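Local structure of branched-chain-amino-acid aminotransferase (6NST) at residues A[198-203]-A[252-257]; A[245-250]-A[266-271]. The protein probably catalyses the pyridoxal-phosphate-dependent transfer of amino groups between leucine, isoleucine or valine and 2-oxoglutarate. The protein carries 1 engineered substitution. All coordinates share one frame; numbering follows the deposited sequence.

Interaction 1: A[198-203]-A[252-257]; sequences ENIFII and AFFTGT. With SO4 (sulfate ion), chain G.
Phe-201 and Phe-253 form the tight part of the contact between the antiparallel strands that run through 198-203 and 252-257. They are a hydrogen-bonded pair, with Phe-201 N 2.9 Å from Phe-253 O and a return bond from Phe-253 N to Phe-201 O. Their rings lie nearly parallel, planes 5° apart, but are slid so far that they barely overlap; CB of Phe-201 sits instead over the Phe-253 face, 3.4 Å from CZ. The Phe-253 ring gets there because CG stands between backbone N and carbonyl carbon (chi1 59°). Ile-203 meets its edge, CD1 to CE2 3.5 Å. Large apolar groups suit this part of the face, over which helices 220-231 and 279-292 pack. On the other face Ile-200 CD1 touches Phe-254 CE1 at 3.7 Å, the Glu-198 carboxylate oxygen OE1 stands over the Phe-254 ring, and the small Ala-252 meets Ile-202 CG2 through CB, in a non-hydrogen-bonded pair.

Toward Thr-257 the contact turns polar and its side chains meet less closely. The Asn-199 and Thr-255 backbones are bonded both ways, Thr-255 N to Asn-199 O at 2.7 Å, but a water lies 2.6 Å from Asn-199 OD1 and within reach of Thr-255 OG1 and, at longer range, a sulfate oxygen. Asn-199 ND2 is held by Leu-217 O. Beyond Gly-256, partly exposed Thr-257 offers its N to sulfate O2 at 3.1 Å; Arg-61, Ile-220 and Thr-221 also bond the anion. With Lys-160, the expected cofactor lysine, about 9 Å from the Asn-199 side chain, this chemistry is consistent with sulfate occupying the place of the cofactor phosphate.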
loop_
_atom_site.group_PDB
_atom_site.type_symbol
_atom_site.label_atom_id
_atom_site.label_comp_id
_atom_site.label_asym_id
_atom_site.label_seq_id
_atom_site.Cartn_x
_atom_site.Cartn_y
_atom_site.Cartn_z
ATOM N N GLU A 198 -8.524 10.657 20.446
ATOM C CA GLU A 198 -9.519 9.859 21.147
ATOM C C GLU A 198 -9.778 8.577 20.373
ATOM O O GLU A 198 -9.710 8.556 19.142
ATOM C CB GLU A 198 -10.851 10.610 21.325
ATOM C CG GLU A 198 -10.733 12.042 21.815
ATOM C CD GLU A 198 -10.473 13.025 20.689
ATOM O OE1 GLU A 198 -10.499 12.609 19.510
ATOM O OE2 GLU A 198 -10.242 14.216 20.984
ATOM N N ASN A 199 -10.076 7.507 21.103
ATOM C CA ASN A 199 -10.579 6.292 20.479
ATOM C C ASN A 199 -12.056 6.460 20.147
ATOM O O ASN A 199 -12.792 7.167 20.842
ATOM C CB ASN A 199 -10.376 5.083 21.394
ATOM C CG ASN A 199 -8.921 4.656 21.483
ATOM O OD1 ASN A 199 -8.191 5.071 22.385
ATOM N ND2 ASN A 199 -8.493 3.820 20.544
ATOM N N ILE A 200 -12.490 5.811 19.070
ATOM C CA ILE A 200 -13.836 5.992 18.543
ATOM C C ILE A 200 -14.621 4.696 18.706
ATOM O O ILE A 200 -14.067 3.596 18.589
ATOM C CB ILE A 200 -13.808 6.455 17.070
ATOM C CG1 ILE A 200 -15.210 6.861 16.603
ATOM C CG2 ILE A 200 -13.221 5.381 16.166
ATOM C CD1 ILE A 200 -15.221 7.644 15.302
ATOM N N PHE A 201 -15.909 4.834 19.006
ATOM C CA PHE A 201 -16.830 3.717 19.135
ATOM C C PHE A 201 -18.079 4.015 18.320
ATOM O O PHE A 201 -18.463 5.173 18.154
ATOM C CB PHE A 201 -17.236 3.468 20.597
ATOM C CG PHE A 201 -16.134 2.920 21.463
ATOM C CD1 PHE A 201 -15.103 3.735 21.902
ATOM C CD2 PHE A 201 -16.151 1.594 21.866
ATOM C CE1 PHE A 201 -14.098 3.231 22.709
ATOM C CE2 PHE A 201 -15.150 1.085 22.671
ATOM C CZ PHE A 201 -14.123 1.905 23.094
ATOM N N ILE A 202 -18.707 2.961 17.806
ATOM C CA ILE A 202 -20.000 3.079 17.147
ATOM C C ILE A 202 -20.914 1.985 17.679
ATOM O O ILE A 202 -20.457 0.924 18.116
ATOM C CB ILE A 202 -19.898 3.008 15.604
ATOM C CG1 ILE A 202 -19.424 1.631 15.145
ATOM C CG2 ILE A 202 -18.969 4.091 15.070
ATOM C CD1 ILE A 202 -19.386 1.483 13.636
ATOM N N ILE A 203 -22.215 2.261 17.658
ATOM C CA ILE A 203 -23.239 1.324 18.101
ATOM C C ILE A 203 -24.195 1.086 16.941
ATOM O O ILE A 203 -24.638 2.038 16.290
ATOM C CB ILE A 203 -23.998 1.840 19.340
ATOM C CG1 ILE A 203 -23.142 1.708 20.602
ATOM C CG2 ILE A 203 -25.308 1.087 19.525
ATOM C CD1 ILE A 203 -22.175 2.845 20.822
ATOM N N ALA A 252 -22.441 6.937 18.114
ATOM C CA ALA A 252 -20.997 7.041 17.970
ATOM C C ALA A 252 -20.473 7.971 19.051
ATOM O O ALA A 252 -21.124 8.966 19.380
ATOM C CB ALA A 252 -20.603 7.560 16.581
ATOM N N PHE A 253 -19.305 7.645 19.604
ATOM C CA PHE A 253 -18.704 8.531 20.588
ATOM C C PHE A 253 -17.193 8.358 20.600
ATOM O O PHE A 253 -16.646 7.406 20.040
ATOM C CB PHE A 253 -19.285 8.307 21.994
ATOM C CG PHE A 253 -19.116 6.910 22.520
ATOM C CD1 PHE A 253 -17.995 6.560 23.259
ATOM C CD2 PHE A 253 -20.092 5.953 22.304
ATOM C CE1 PHE A 253 -17.847 5.277 23.756
ATOM C CE2 PHE A 253 -19.949 4.668 22.800
ATOM C CZ PHE A 253 -18.828 4.330 23.527
ATOM N N PHE A 254 -16.534 9.312 21.249
ATOM C CA PHE A 254 -15.095 9.318 21.452
ATOM C C PHE A 254 -14.781 9.009 22.910
ATOM O O PHE A 254 -15.542 9.366 23.813
ATOM C CB PHE A 254 -14.493 10.678 21.081
ATOM C CG PHE A 254 -14.310 10.890 19.603
ATOM C CD1 PHE A 254 -13.701 9.927 18.817
ATOM C CD2 PHE A 254 -14.736 12.065 19.006
ATOM C CE1 PHE A 254 -13.524 10.128 17.461
ATOM C CE2 PHE A 254 -14.565 12.271 17.650
ATOM C CZ PHE A 254 -13.956 11.300 16.878
ATOM N N THR A 255 -13.647 8.346 23.133
ATOM C CA THR A 255 -13.144 8.097 24.476
ATOM C C THR A 255 -11.711 8.593 24.578
ATOM O O THR A 255 -10.921 8.438 23.641
ATOM C CB THR A 255 -13.198 6.613 24.854
ATOM O OG1 THR A 255 -12.370 5.857 23.962
ATOM C CG2 THR A 255 -14.626 6.098 24.790
ATOM N N GLY A 256 -11.386 9.185 25.718
ATOM C CA GLY A 256 -10.045 9.686 25.959
ATOM C C GLY A 256 -9.952 10.217 27.371
ATOM O O GLY A 256 -10.964 10.446 28.041
ATOM N N THR A 257 -8.711 10.401 27.824
ATOM C CA THR A 257 -8.498 10.923 29.170
ATOM C C THR A 257 -9.064 12.329 29.313
ATOM O O THR A 257 -9.705 12.647 30.320
ATOM C CB THR A 257 -7.010 10.911 29.517
ATOM O OG1 THR A 257 -6.522 9.564 29.500
ATOM C CG2 THR A 257 -6.785 11.495 30.897
HETATM S S SO4 G . -6.301 7.747 26.587
HETATM O O1 SO4 G . -5.362 6.753 27.099
HETATM O O2 SO4 G . -5.984 9.052 27.152
HETATM O O3 SO4 G . -6.204 7.811 25.129
HETATM O O4 SO4 G . -7.659 7.370 26.968
HETATM O O HOH W 1 -9.304 5.991 24.504
#

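Interaction 2: A[245-250]-A[266-271]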
loop_
_atom_site.group_PDB
_atom_site.type_symbol
_atom_site.label_atom_id
_atom_site.label_comp_id
_atom_site.label_asym_id
_atom_site.label_seq_id
_atom_site.Cartn_x
_atom_site.Cartn_y
_atom_site.Cartn_z
ATOM N N GLU A 245 -19.417 2.938 7.303
ATOM C CA GLU A 245 -20.042 2.179 8.380
ATOM C C GLU A 245 -20.369 3.078 9.567
ATOM O O GLU A 245 -21.374 2.859 10.254
ATOM C CB GLU A 245 -19.122 1.028 8.796
ATOM C CG GLU A 245 -19.667 0.132 9.892
ATOM C CD GLU A 245 -18.775 -1.070 10.155
ATOM O OE1 GLU A 245 -17.808 -1.278 9.386
ATOM O OE2 GLU A 245 -19.041 -1.805 11.131
ATOM N N VAL A 246 -19.541 4.096 9.817
ATOM C CA VAL A 246 -19.841 5.070 10.860
ATOM C C VAL A 246 -21.054 5.913 10.478
ATOM O O VAL A 246 -21.852 6.289 11.346
ATOM C CB VAL A 246 -18.608 5.954 11.133
ATOM C CG1 VAL A 246 -18.890 6.945 12.258
ATOM C CG2 VAL A 246 -17.397 5.094 11.463
ATOM N N TYR A 247 -21.214 6.219 9.185
ATOM C CA TYR A 247 -22.321 7.066 8.746
ATOM C C TYR A 247 -23.671 6.458 9.114
ATOM O O TYR A 247 -24.613 7.183 9.453
ATOM C CB TYR A 247 -22.256 7.294 7.232
ATOM C CG TYR A 247 -21.038 8.033 6.714
ATOM C CD1 TYR A 247 -20.183 8.720 7.570
ATOM C CD2 TYR A 247 -20.749 8.048 5.350
ATOM C CE1 TYR A 247 -19.072 9.394 7.083
ATOM C CE2 TYR A 247 -19.646 8.717 4.857
ATOM C CZ TYR A 247 -18.809 9.387 5.728
ATOM O OH TYR A 247 -17.710 10.057 5.237
ATOM N N ILE A 248 -23.785 5.133 9.053
ATOM C CA ILE A 248 -25.062 4.453 9.242
ATOM C C ILE A 248 -25.157 3.794 10.620
ATOM O O ILE A 248 -26.011 2.933 10.833
ATOM C CB ILE A 248 -25.324 3.431 8.126
ATOM C CG1 ILE A 248 -24.241 2.349 8.129
ATOM C CG2 ILE A 248 -25.403 4.131 6.782
ATOM C CD1 ILE A 248 -24.440 1.277 7.078
ATOM N N ALA A 249 -24.297 4.177 11.557
ATOM C CA ALA A 249 -24.396 3.651 12.909
ATOM C C ALA A 249 -25.528 4.334 13.668
ATOM O O ALA A 249 -25.927 5.459 13.352
ATOM C CB ALA A 249 -23.076 3.837 13.658
ATOM N N ASP A 250 -26.051 3.632 14.677
ATOM C CA ASP A 250 -27.078 4.220 15.534
ATOM C C ASP A 250 -26.484 5.272 16.461
ATOM O O ASP A 250 -27.095 6.322 16.693
ATOM C CB ASP A 250 -27.776 3.132 16.352
ATOM C CG ASP A 250 -28.516 2.131 15.486
ATOM O OD1 ASP A 250 -28.949 2.501 14.377
ATOM O OD2 ASP A 250 -28.671 0.970 15.923
ATOM N N GLU A 266 -22.662 13.905 14.293
ATOM C CA GLU A 266 -22.564 14.120 12.856
ATOM C C GLU A 266 -21.154 13.793 12.388
ATOM O O GLU A 266 -20.177 14.148 13.052
ATOM C CB GLU A 266 -22.916 15.568 12.492
ATOM C CG GLU A 266 -23.158 15.803 11.014
ATOM C CD GLU A 266 -23.108 17.274 10.649
ATOM O OE1 GLU A 266 -22.077 17.921 10.929
ATOM O OE2 GLU A 266 -24.098 17.782 10.085
ATOM N N VAL A 267 -21.053 13.116 11.248
ATOM C CA VAL A 267 -19.774 12.763 10.644
ATOM C C VAL A 267 -19.851 13.091 9.159
ATOM O O VAL A 267 -20.689 12.529 8.442
ATOM C CB VAL A 267 -19.420 11.280 10.849
ATOM C CG1 VAL A 267 -18.069 10.969 10.216
ATOM C CG2 VAL A 267 -19.406 10.923 12.323
ATOM N N ASP A 268 -18.976 13.987 8.702
ATOM C CA ASP A 268 -18.904 14.373 7.292
ATOM C C ASP A 268 -20.264 14.831 6.774
ATOM O O ASP A 268 -20.673 14.505 5.656
ATOM C CB ASP A 268 -18.352 13.229 6.440
ATOM C CG ASP A 268 -16.939 12.853 6.823
ATOM O OD1 ASP A 268 -16.215 13.739 7.325
ATOM O OD2 ASP A 268 -16.553 11.678 6.624
ATOM N N GLY A 269 -20.977 15.595 7.600
ATOM C CA GLY A 269 -22.308 16.045 7.262
ATOM C C GLY A 269 -23.396 14.996 7.360
ATOM O O GLY A 269 -24.569 15.328 7.155
ATOM N N ARG A 270 -23.054 13.742 7.656
ATOM C CA ARG A 270 -24.046 12.688 7.842
ATOM C C ARG A 270 -24.515 12.688 9.290
ATOM O O ARG A 270 -23.704 12.545 10.212
ATOM C CB ARG A 270 -23.479 11.313 7.486
ATOM C CG ARG A 270 -23.412 11.003 6.008
ATOM C CD ARG A 270 -22.187 11.618 5.379
ATOM N NE ARG A 270 -22.057 11.250 3.976
ATOM C CZ ARG A 270 -21.106 11.715 3.176
ATOM N NH1 ARG A 270 -20.204 12.567 3.644
ATOM N NH2 ARG A 270 -21.059 11.329 1.910
ATOM N N LYS A 271 -25.822 12.839 9.488
ATOM C CA LYS A 271 -26.395 12.729 10.822
ATOM C C LYS A 271 -26.222 11.306 11.344
ATOM O O LYS A 271 -26.512 10.335 10.638
ATOM C CB LYS A 271 -27.875 13.122 10.792
ATOM C CG LYS A 271 -28.580 13.085 12.141
ATOM C CD LYS A 271 -30.045 13.495 12.014
ATOM C CE LYS A 271 -30.803 12.576 11.061
ATOM N NZ LYS A 271 -32.233 12.976 10.884
#
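A beta hairpin with a two-residue loop, turning from Val-267 to Arg-270 between strands 262-267 and 270-271, packs against Tyr-247 at the C-terminal end of helix 243-247. The turn is type I', closed by Arg-270 N to Val-267 O at 2.8 Å; it requires positive phi at both inner positions, which Gly-269 adopts readily and Asp-268 accepts at 54°.

Arg-270 lies over one face of the Tyr-247 ring. Its chain bends at chi2 (82°) and then runs extended, so that CD sits above the ring centre, 3.8 Å from the centroid, and NE lies 3.6 Å from CE2. The guanidinium is stacked flat, its plane 9° from the ring, and shifted off the ring centre toward the CE2 side and the hydroxyl: a flat stack joined to a CH-pi contact from CD. Its orientation is held in part by NH1, whose bond to Asp-268 O at 2.8 Å leaves the guanidinium plane obliquely, and by NH2, which reaches Ile-68 O of the second subunit.

At the ring's edge, Val-267 CG1 approaches CE1 to 3.6 Å, and Val-267 CG2 meets Val-246 CG1 at 4.0 Å, the two branched side chains joining helix to strand. Tyr-247 OH donates to Asp-268 OD2, which lies near the ring plane although the carboxylate itself is turned almost perpendicular to the ring. The modelled 2.4 Å is doubtfully short. Arg-243 NH2 donates to the same hydroxyl and Thr-144 OG1 bonds OD2, so the buried polar group is surrounded by partners.

Ile-68 of the second subunit and Phe-147 of the third also pack on Tyr-247. The arrangement is that of a tight type I' hairpin clasped to a helix end by an arginine-tyrosine stack, here at a junction of subunits.

From the N terminus the segments come in the order 198-203, 245-250, 252-257, 266-271, so the two contacts alternate and their loops cross. Interaction 1 closes a 48-residue loop holding helices 220-231 and 243-247, bringing strand 251-256 beside strand 199-204. Interaction 2 starts within that loop and closes a shorter one, made largely of strands 251-256 and 262-267, by folding the hairpin back on helix 243-247. The two meet directly where Ile-202 CB lies 3.8 Å from Ala-249 CB. Strands 251-256 and 262-267 are neighbours in the mixed sheet, so together the contacts tie its interior, near the sulfate, to the helix end and hairpin bordering other subunits.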